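Local coordinates for protein thioredoxin (H-type,TRX-H) (PDB 5ZF2) that is a thioredoxin-like bacterial effector that inhibits ASK1-MAPK signalling cascades and so promotes pathogenesis during infection, at residues A[1-5]-A[51-56]; A[20-26]-A[73-79]; A[85-89]-A[99-103]. All blocks are in the same frame, centred on the assembly; numbering follows the deposited sequence.

A thioredoxin fold illustrates how one mixed sheet can organise distant parts of a chain. Contact 1 adds the N-terminal edge strand to 52-57, contact 2 joins the central strand 20-25 to its antiparallel neighbour 75-80, and contact 3 packs the last helix on the opposite edge strand, 83-89. Centres of contacts 1 and 2 lie about 9 Å apart, linked by Phe54 N to Leu21 O at 2.8 Å; those of 2 and 3 about 10 Å, linked by Leu76 N to Ser88 O at 2.8 Å; those of 1 and 3 about 15 Å. Contact 2 lies nearest the probable CxxC redox motif, where Gln73 touches Cys29.

Contact 1: A[1-5]-A[51-56]; sequences SVEPY and LRVFKV
A parallel beta pairing at one edge of the central sheet joins the N-terminal strand 2-4 to strand 52-56. The short axes approach to 4.7 Å and cross at -32°. Val2 pairs with Val53, Glu3 with Phe54 and Pro4 with Lys55, at CA-CA distances of 4.6, 5.2 and 4.8 Å. Val2, Glu3 and strand 52-56 are extended, Pro4 and Tyr5 polyproline-like, and the hydrogen bonds alternate: Ser1 N to Leu51 O (3.0 Å), Val53 N to Ser1 O (2.9 Å), Glu3 N to Val53 O (3.0 Å), Lys55 N to Glu3 O (2.9 Å) and Tyr5 N to Lys55 O (2.8 Å). This is one of the two outer pairs in the 1-3-2-4-5 strand order of the thioredoxin fold; strand 52-57 also hydrogen-bonds to strand 20-25. Val2, Pro4, Val53 and Lys55 share one face, with Val2 CG2 4.1 Å from Val53 CB and Phe43 packing on both valines. Glu3 and Phe54 take the other, where Ala9 of helix 7-15 touches both. There Arg52, coiled through an m, m, m rotamer, sends NE to Ser1 OG (2.9 Å) and NH2 to Glu3 OE1 (3.3 Å, a salt bridge). One water accepts from Ser1 OG (2.6 Å) and donates to Glu3 OE1 (2.7 Å) and Val53 O (2.8 Å). Beyond the pairing, Tyr5, chi1 t, lays CB 3.7 Å from Val56 CG2, while its OH hydrogen-bonds to Asp7.

Contact 2: A[20-26]-A[73-79]; sequences VLVDVYA and QSTLILY
Valine, isoleucine and tyrosine form the apolar centre of this antiparallel pairing at mid-sheet. Val22 (t) CB lies 4.2 Å from Ile77 (m, t) CB, Val20 CB 4.1 Å from Tyr79 (m) CB, and Val22 CG2 3.7 Å from Tyr79 CE1; Phe68 of helix 62-68 covers Val22, Ile77 and Tyr79. On the reverse face Leu21 (t, p) places CD1 4.2 Å from Leu76 CB. Strands 20-25 and 75-79 are extended, their axes 4.7 Å apart at 169°. Val20-Tyr79 and Val22-Ile77 are hydrogen-bonded pairs: Val20 N to Tyr79 O 2.9 Å, Tyr79 N to Val20 O 2.7 Å, Val22 N to Ile77 O 2.8 Å, Ile77 N to Val22 O 2.9 Å. Leu21-Leu78 and Asp23-Leu76 are non-hydrogen-bonded pairs. A G1 beta bulge follows: Ser74 and Thr75 both face Val24, with Val24 N to Thr75 O and Val24 O to Ser74 N each 2.9 Å. Ser74, position 1, has positive phi (68/22). By sequence it probably occupies the cis-proline site of thioredoxins, but the Gln73-Ser74 peptide here is trans (CA-CA 3.8 Å). At the polar end Gln73 NE2 comes 3.3 Å from Ala26 CB, and its side chain touches Cys29 of the probable CxxC motif. Asp23, probably equivalent to the buried aspartate of thioredoxins, has OD1 3.5 Å from Leu76 CD2 and OD2 3.4 Å from Lys55 CE, a buried carboxylate set between leucine and the lysine side chain.

Contact 3: A[85-89]-A[99-103]; sequences VRRSI and DFLTR
The closing beta-alpha unit of the thioredoxin fold, C-terminal helix against edge strand 83-89, is held chiefly by one arginine and one phenylalanine. The strand backbone is extended except at Val85 (-101/-39), where Val85 and Arg86 both face Leu78 of the neighbouring strand in a classic beta bulge. From this bulge Arg86 directs its CA-to-CB bond toward the helix, and a p, t, t rotamer carries the guanidinium to the last helical turn. NE and NH2 of Arg86 both donate to Phe100 O, each at 2.8 Å, a forked bond to a single carbonyl. The nearest CA atoms, of Arg86 and Phe100, stand 8.1 Å apart, so side chains bridge the gap. Phe100, with chi1 t and chi2 80°, brings its ring up to the strand: CE1 is 3.6 Å from Arg86 CG and 3.7 Å from Ser88 CB. Arg86 NE lies over a ring face, but CZ is 5.7 Å from the ring centroid, so any cation-pi attraction is weak. Arg103 folds back over Arg86, its CG 3.4 Å from Arg86 NH1 over one guanidinium face. The CA-to-CB bond of Leu101 points away from the strand, and the side chain packs on Leu42 and Phe43 of helix 30-43. Arg86 NH1 lies 4.0 Å from Arg103 NE, and Arg80 of strand 75-80 is a second repulsive neighbour, while Arg103 NH1 forms a 2.7 Å salt bridge with Asp99 OD2. Because the chain ends at Arg103, Phe100 O has no i+4 amide donor; the Arg86 guanidinium supplies hydrogen bonds in its place, tying the helix end to the sheet.

Contact 1: A[1-5]-A[51-56]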
loop_
_atom_site.group_PDB
_atom_site.type_symbol
_atom_site.label_atom_id
_atom_site.label_comp_id
_atom_site.label_asym_id
_atom_site.label_seq_id
_atom_site.Cartn_x
_atom_site.Cartn_y
_atom_site.Cartn_z
ATOM N N SER A 1 10.374 2.990 -2.521
ATOM C CA SER A 1 10.481 3.585 -1.189
ATOM C C SER A 1 9.277 3.205 -0.323
ATOM O O SER A 1 8.229 2.861 -0.842
ATOM C CB SER A 1 10.579 5.113 -1.277
ATOM O OG SER A 1 9.403 5.669 -1.845
ATOM N N VAL A 2 9.441 3.296 0.994
ATOM C CA VAL A 2 8.393 2.993 1.970
ATOM C C VAL A 2 8.393 4.084 3.015
ATOM O O VAL A 2 9.424 4.337 3.643
ATOM C CB VAL A 2 8.618 1.643 2.669
ATOM C CG1 VAL A 2 7.432 1.366 3.611
ATOM C CG2 VAL A 2 8.820 0.529 1.641
ATOM N N GLU A 3 7.249 4.707 3.248
ATOM C CA GLU A 3 7.236 5.793 4.212
ATOM C C GLU A 3 5.868 5.850 4.865
ATOM O O GLU A 3 4.899 5.290 4.332
ATOM C CB GLU A 3 7.599 7.126 3.539
ATOM C CG GLU A 3 6.576 7.666 2.559
ATOM C CD GLU A 3 7.241 8.624 1.545
ATOM O OE1 GLU A 3 7.651 8.176 0.444
ATOM O OE2 GLU A 3 7.391 9.820 1.869
ATOM N N PRO A 4 5.755 6.462 6.045
ATOM C CA PRO A 4 4.444 6.645 6.659
ATOM C C PRO A 4 3.597 7.562 5.800
ATOM O O PRO A 4 4.101 8.505 5.179
ATOM C CB PRO A 4 4.755 7.307 8.014
ATOM C CG PRO A 4 6.215 7.268 8.168
ATOM C CD PRO A 4 6.830 7.119 6.815
ATOM N N TYR A 5 2.300 7.291 5.785
ATOM C CA TYR A 5 1.387 8.185 5.096
ATOM C C TYR A 5 1.434 9.582 5.710
ATOM O O TYR A 5 1.372 9.753 6.937
ATOM C CB TYR A 5 -0.054 7.666 5.141
ATOM C CG TYR A 5 -0.984 8.642 4.471
ATOM C CD1 TYR A 5 -1.188 8.606 3.090
ATOM C CD2 TYR A 5 -1.586 9.661 5.207
ATOM C CE1 TYR A 5 -2.017 9.530 2.475
ATOM C CE2 TYR A 5 -2.383 10.582 4.611
ATOM C CZ TYR A 5 -2.609 10.511 3.253
ATOM O OH TYR A 5 -3.436 11.458 2.707
ATOM N N LEU A 51 8.148 2.119 -7.269
ATOM C CA LEU A 51 6.938 2.095 -6.464
ATOM C C LEU A 51 7.138 2.934 -5.207
ATOM O O LEU A 51 8.180 2.859 -4.556
ATOM C CB LEU A 51 6.585 0.653 -6.097
ATOM C CG LEU A 51 5.332 0.455 -5.259
ATOM C CD1 LEU A 51 4.151 0.843 -6.060
ATOM C CD2 LEU A 51 5.219 -1.037 -4.844
ATOM N N ARG A 52 6.156 3.758 -4.884
ATOM C CA ARG A 52 6.171 4.579 -3.684
ATOM C C ARG A 52 5.097 4.017 -2.750
ATOM O O ARG A 52 3.903 4.136 -3.037
ATOM C CB ARG A 52 5.894 6.041 -4.020
ATOM C CG ARG A 52 6.734 6.605 -5.136
ATOM C CD ARG A 52 8.149 6.856 -4.668
ATOM N NE ARG A 52 8.198 7.738 -3.502
ATOM C CZ ARG A 52 8.039 9.063 -3.538
ATOM N NH1 ARG A 52 7.809 9.692 -4.693
ATOM N NH2 ARG A 52 8.104 9.762 -2.406
ATOM N N VAL A 53 5.520 3.428 -1.640
ATOM C CA VAL A 53 4.622 2.762 -0.690
ATOM C C VAL A 53 4.346 3.703 0.466
ATOM O O VAL A 53 5.283 4.290 1.026
ATOM C CB VAL A 53 5.239 1.452 -0.177
ATOM C CG1 VAL A 53 4.286 0.756 0.836
ATOM C CG2 VAL A 53 5.614 0.559 -1.349
ATOM N N PHE A 54 3.063 3.862 0.828
ATOM C CA PHE A 54 2.686 4.636 2.003
ATOM C C PHE A 54 1.948 3.750 2.996
ATOM O O PHE A 54 0.940 3.127 2.648
ATOM C CB PHE A 54 1.826 5.841 1.625
ATOM C CG PHE A 54 2.552 6.813 0.770
ATOM C CD1 PHE A 54 3.340 7.805 1.355
ATOM C CD2 PHE A 54 2.478 6.724 -0.607
ATOM C CE1 PHE A 54 4.037 8.695 0.574
ATOM C CE2 PHE A 54 3.198 7.607 -1.406
ATOM C CZ PHE A 54 3.980 8.585 -0.803
ATOM N N LYS A 55 2.451 3.703 4.227
ATOM C CA LYS A 55 1.832 2.921 5.286
ATOM C C LYS A 55 0.831 3.801 6.023
ATOM O O LYS A 55 1.209 4.811 6.638
ATOM C CB LYS A 55 2.891 2.369 6.239
ATOM C CG LYS A 55 3.927 1.436 5.573
ATOM C CD LYS A 55 3.477 -0.029 5.553
ATOM C CE LYS A 55 4.595 -0.955 5.039
ATOM N NZ LYS A 55 5.769 -1.060 5.971
ATOM N N VAL A 56 -0.439 3.416 5.950
ATOM C CA VAL A 56 -1.538 4.110 6.604
ATOM C C VAL A 56 -1.897 3.329 7.857
ATOM O O VAL A 56 -2.259 2.147 7.779
ATOM C CB VAL A 56 -2.757 4.233 5.670
ATOM C CG1 VAL A 56 -3.904 4.992 6.370
ATOM C CG2 VAL A 56 -2.368 4.946 4.373
HETATM O O HOH W 1 7.214 5.710 -0.446
#

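Contact 2: A[20-26]-A[73-79]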
loop_
_atom_site.group_PDB
_atom_site.type_symbol
_atom_site.label_atom_id
_atom_site.label_comp_id
_atom_site.label_asym_id
_atom_site.label_seq_id
_atom_site.Cartn_x
_atom_site.Cartn_y
_atom_site.Cartn_z
ATOM N N VAL A 20 1.968 4.075 -6.988
ATOM C CA VAL A 20 1.843 4.310 -5.552
ATOM C C VAL A 20 1.050 3.182 -4.919
ATOM O O VAL A 20 -0.023 2.819 -5.417
ATOM C CB VAL A 20 1.159 5.653 -5.250
ATOM C CG1 VAL A 20 0.945 5.775 -3.770
ATOM C CG2 VAL A 20 2.031 6.804 -5.785
ATOM N N LEU A 21 1.553 2.652 -3.809
ATOM C CA LEU A 21 0.851 1.621 -3.064
ATOM C C LEU A 21 0.434 2.208 -1.728
ATOM O O LEU A 21 1.283 2.668 -0.950
ATOM C CB LEU A 21 1.729 0.387 -2.843
ATOM C CG LEU A 21 1.033 -0.653 -1.983
ATOM C CD1 LEU A 21 -0.102 -1.326 -2.788
ATOM C CD2 LEU A 21 2.045 -1.702 -1.455
ATOM N N VAL A 22 -0.854 2.169 -1.451
ATOM C CA VAL A 22 -1.385 2.518 -0.140
ATOM C C VAL A 22 -1.568 1.213 0.624
ATOM O O VAL A 22 -2.334 0.338 0.195
ATOM C CB VAL A 22 -2.709 3.292 -0.271
ATOM C CG1 VAL A 22 -3.413 3.409 1.078
ATOM C CG2 VAL A 22 -2.437 4.670 -0.868
ATOM N N ASP A 23 -0.887 1.092 1.756
ATOM C CA ASP A 23 -0.835 -0.140 2.537
ATOM C C ASP A 23 -1.403 0.174 3.913
ATOM O O ASP A 23 -0.715 0.763 4.753
ATOM C CB ASP A 23 0.596 -0.668 2.624
ATOM C CG ASP A 23 0.727 -1.895 3.513
ATOM O OD1 ASP A 23 -0.268 -2.358 4.098
ATOM O OD2 ASP A 23 1.859 -2.396 3.630
ATOM N N VAL A 24 -2.644 -0.237 4.150
ATOM C CA VAL A 24 -3.333 0.070 5.402
ATOM C C VAL A 24 -3.090 -1.050 6.401
ATOM O O VAL A 24 -3.582 -2.174 6.226
ATOM C CB VAL A 24 -4.833 0.270 5.181
ATOM C CG1 VAL A 24 -5.512 0.554 6.527
ATOM C CG2 VAL A 24 -5.076 1.404 4.185
ATOM N N TYR A 25 -2.424 -0.721 7.495
ATOM C CA TYR A 25 -2.001 -1.724 8.450
ATOM C C TYR A 25 -2.573 -1.389 9.816
ATOM O O TYR A 25 -3.112 -0.301 10.047
ATOM C CB TYR A 25 -0.459 -1.806 8.503
ATOM C CG TYR A 25 0.187 -0.639 9.237
ATOM C CD1 TYR A 25 0.424 0.581 8.604
ATOM C CD2 TYR A 25 0.541 -0.756 10.577
ATOM C CE1 TYR A 25 0.992 1.656 9.305
ATOM C CE2 TYR A 25 1.103 0.303 11.268
ATOM C CZ TYR A 25 1.331 1.499 10.626
ATOM O OH TYR A 25 1.904 2.535 11.348
ATOM N N ALA A 26 -2.441 -2.352 10.733
ATOM C CA ALA A 26 -2.752 -2.140 12.137
ATOM C C ALA A 26 -1.686 -2.844 12.962
ATOM O O ALA A 26 -1.235 -3.935 12.600
ATOM C CB ALA A 26 -4.145 -2.666 12.493
ATOM N N GLN A 73 -8.407 -3.125 8.069
ATOM C CA GLN A 73 -6.966 -3.278 8.016
ATOM C C GLN A 73 -6.629 -4.360 6.994
ATOM O O GLN A 73 -7.490 -5.143 6.581
ATOM C CB GLN A 73 -6.431 -3.645 9.398
ATOM C CG GLN A 73 -7.111 -4.906 9.954
ATOM C CD GLN A 73 -7.101 -4.997 11.477
ATOM O OE1 GLN A 73 -6.972 -6.086 12.045
ATOM N NE2 GLN A 73 -7.247 -3.853 12.142
ATOM N N SER A 74 -5.367 -4.395 6.583
ATOM C CA SER A 74 -4.864 -5.304 5.552
ATOM C C SER A 74 -5.407 -4.983 4.163
ATOM O O SER A 74 -5.379 -5.846 3.277
ATOM C CB SER A 74 -5.124 -6.781 5.902
ATOM O OG SER A 74 -6.494 -7.154 5.699
ATOM N N THR A 75 -5.867 -3.747 3.941
ATOM C CA THR A 75 -6.269 -3.294 2.609
ATOM C C THR A 75 -5.043 -2.750 1.886
ATOM O O THR A 75 -4.257 -1.989 2.473
ATOM C CB THR A 75 -7.344 -2.198 2.666
ATOM O OG1 THR A 75 -8.494 -2.661 3.379
ATOM C CG2 THR A 75 -7.775 -1.800 1.253
ATOM N N LEU A 76 -4.869 -3.157 0.624
ATOM C CA LEU A 76 -3.819 -2.636 -0.256
ATOM C C LEU A 76 -4.498 -2.003 -1.458
ATOM O O LEU A 76 -5.428 -2.596 -2.035
ATOM C CB LEU A 76 -2.871 -3.743 -0.746
ATOM C CG LEU A 76 -2.175 -4.608 0.302
ATOM C CD1 LEU A 76 -1.442 -5.800 -0.364
ATOM C CD2 LEU A 76 -1.209 -3.741 1.069
ATOM N N ILE A 77 -4.063 -0.806 -1.819
ATOM C CA ILE A 77 -4.617 -0.097 -2.968
ATOM C C ILE A 77 -3.476 0.332 -3.867
ATOM O O ILE A 77 -2.557 1.023 -3.419
ATOM C CB ILE A 77 -5.429 1.139 -2.563
ATOM C CG1 ILE A 77 -6.445 0.774 -1.470
ATOM C CG2 ILE A 77 -6.087 1.737 -3.851
ATOM C CD1 ILE A 77 -7.108 2.007 -0.822
ATOM N N LEU A 78 -3.549 -0.033 -5.134
ATOM C CA LEU A 78 -2.465 0.271 -6.062
ATOM C C LEU A 78 -2.926 1.402 -6.967
ATOM O O LEU A 78 -4.017 1.341 -7.535
ATOM C CB LEU A 78 -2.060 -0.955 -6.887
ATOM C CG LEU A 78 -0.919 -0.702 -7.890
ATOM C CD1 LEU A 78 0.411 -0.317 -7.165
ATOM C CD2 LEU A 78 -0.688 -1.905 -8.804
ATOM N N TYR A 79 -2.108 2.438 -7.078
ATOM C CA TYR A 79 -2.354 3.536 -8.000
ATOM C C TYR A 79 -1.289 3.550 -9.077
ATOM O O TYR A 79 -0.126 3.227 -8.821
ATOM C CB TYR A 79 -2.341 4.895 -7.282
ATOM C CG TYR A 79 -3.428 5.071 -6.277
ATOM C CD1 TYR A 79 -3.322 4.501 -5.027
ATOM C CD2 TYR A 79 -4.561 5.820 -6.573
ATOM C CE1 TYR A 79 -4.306 4.659 -4.085
ATOM C CE2 TYR A 79 -5.573 5.976 -5.632
ATOM C CZ TYR A 79 -5.434 5.390 -4.399
ATOM O OH TYR A 79 -6.393 5.547 -3.452
#

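Contact 3: A[85-89]-A[99-103]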
loop_
_atom_site.group_PDB
_atom_site.type_symbol
_atom_site.label_atom_id
_atom_site.label_comp_id
_atom_site.label_asym_id
_atom_site.label_seq_id
_atom_site.Cartn_x
_atom_site.Cartn_y
_atom_site.Cartn_z
ATOM N N VAL A 85 -5.915 1.565 -9.607
ATOM C CA VAL A 85 -5.940 0.471 -10.571
ATOM C C VAL A 85 -6.627 -0.758 -9.994
ATOM O O VAL A 85 -7.361 -1.442 -10.698
ATOM C CB VAL A 85 -4.499 0.141 -11.029
ATOM C CG1 VAL A 85 -4.456 -1.183 -11.784
ATOM C CG2 VAL A 85 -3.967 1.256 -11.916
ATOM N N ARG A 86 -6.408 -1.058 -8.714
ATOM C CA ARG A 86 -7.011 -2.226 -8.084
ATOM C C ARG A 86 -6.757 -2.146 -6.593
ATOM O O ARG A 86 -5.859 -1.425 -6.132
ATOM C CB ARG A 86 -6.436 -3.550 -8.636
ATOM C CG ARG A 86 -4.906 -3.562 -8.676
ATOM C CD ARG A 86 -4.393 -4.807 -9.395
ATOM N NE ARG A 86 -2.958 -4.746 -9.617
ATOM C CZ ARG A 86 -2.377 -4.544 -10.800
ATOM N NH1 ARG A 86 -3.104 -4.400 -11.905
ATOM N NH2 ARG A 86 -1.052 -4.504 -10.870
ATOM N N ARG A 87 -7.548 -2.909 -5.844
ATOM C CA ARG A 87 -7.380 -2.990 -4.405
ATOM C C ARG A 87 -7.596 -4.442 -3.988
ATOM O O ARG A 87 -8.095 -5.274 -4.761
ATOM C CB ARG A 87 -8.328 -2.028 -3.668
ATOM C CG ARG A 87 -9.829 -2.335 -3.816
ATOM C CD ARG A 87 -10.654 -1.414 -2.903
ATOM N NE ARG A 87 -10.415 0.001 -3.205
ATOM C CZ ARG A 87 -10.513 0.978 -2.307
ATOM N NH1 ARG A 87 -10.842 0.676 -1.056
ATOM N NH2 ARG A 87 -10.273 2.244 -2.654
ATOM N N SER A 88 -7.183 -4.742 -2.763
ATOM C CA SER A 88 -7.135 -6.102 -2.247
ATOM C C SER A 88 -7.259 -6.026 -0.734
ATOM O O SER A 88 -6.683 -5.118 -0.120
ATOM C CB SER A 88 -5.802 -6.769 -2.674
ATOM O OG SER A 88 -5.572 -7.973 -1.954
ATOM N N ILE A 89 -8.001 -6.960 -0.125
ATOM C CA ILE A 89 -8.142 -7.007 1.340
ATOM C C ILE A 89 -7.758 -8.398 1.849
ATOM O O ILE A 89 -8.374 -9.398 1.461
ATOM C CB ILE A 89 -9.573 -6.668 1.802
ATOM C CG1 ILE A 89 -9.997 -5.249 1.414
ATOM C CG2 ILE A 89 -9.729 -6.899 3.323
ATOM C CD1 ILE A 89 -11.545 -5.073 1.458
ATOM N N ASP A 99 1.834 -10.675 -7.815
ATOM C CA ASP A 99 1.087 -10.371 -9.032
ATOM C C ASP A 99 0.272 -9.092 -8.880
ATOM O O ASP A 99 0.114 -8.342 -9.850
ATOM C CB ASP A 99 0.193 -11.551 -9.393
ATOM C CG ASP A 99 -0.428 -11.401 -10.766
ATOM O OD1 ASP A 99 0.319 -11.344 -11.765
ATOM O OD2 ASP A 99 -1.654 -11.307 -10.826
ATOM N N PHE A 100 -0.216 -8.816 -7.665
ATOM C CA PHE A 100 -0.952 -7.583 -7.380
ATOM C C PHE A 100 -0.109 -6.349 -7.700
ATOM O O PHE A 100 -0.621 -5.346 -8.212
ATOM C CB PHE A 100 -1.374 -7.557 -5.909
ATOM C CG PHE A 100 -2.128 -6.304 -5.508
ATOM C CD1 PHE A 100 -3.475 -6.169 -5.802
ATOM C CD2 PHE A 100 -1.479 -5.275 -4.841
ATOM C CE1 PHE A 100 -4.169 -5.001 -5.447
ATOM C CE2 PHE A 100 -2.152 -4.122 -4.466
ATOM C CZ PHE A 100 -3.500 -3.986 -4.755
ATOM N N LEU A 101 1.183 -6.414 -7.408
ATOM C CA LEU A 101 2.082 -5.295 -7.667
ATOM C C LEU A 101 2.529 -5.210 -9.115
ATOM O O LEU A 101 2.874 -4.116 -9.574
ATOM C CB LEU A 101 3.325 -5.413 -6.787
ATOM C CG LEU A 101 3.030 -5.302 -5.282
ATOM C CD1 LEU A 101 4.355 -5.467 -4.518
ATOM C CD2 LEU A 101 2.373 -3.966 -4.972
ATOM N N THR A 102 2.529 -6.334 -9.829
ATOM C CA THR A 102 3.264 -6.509 -11.075
ATOM C C THR A 102 2.388 -6.400 -12.313
ATOM O O THR A 102 2.797 -5.790 -13.311
ATOM C CB THR A 102 3.944 -7.877 -11.069
ATOM O OG1 THR A 102 4.936 -7.899 -10.035
ATOM C CG2 THR A 102 4.593 -8.149 -12.390
ATOM N N ARG A 103 1.204 -7.009 -12.278
ATOM C CA ARG A 103 0.342 -7.028 -13.456
ATOM C C ARG A 103 -0.228 -5.638 -13.748
ATOM O O ARG A 103 -0.548 -5.355 -14.906
ATOM C CB ARG A 103 -0.795 -8.046 -13.293
ATOM C CG ARG A 103 -1.951 -7.609 -12.386
ATOM C CD ARG A 103 -3.092 -8.647 -12.415
ATOM N NE ARG A 103 -4.123 -8.273 -11.464
ATOM C CZ ARG A 103 -4.109 -8.603 -10.177
ATOM N NH1 ARG A 103 -3.126 -9.353 -9.686
ATOM N NH2 ARG A 103 -5.093 -8.210 -9.384
#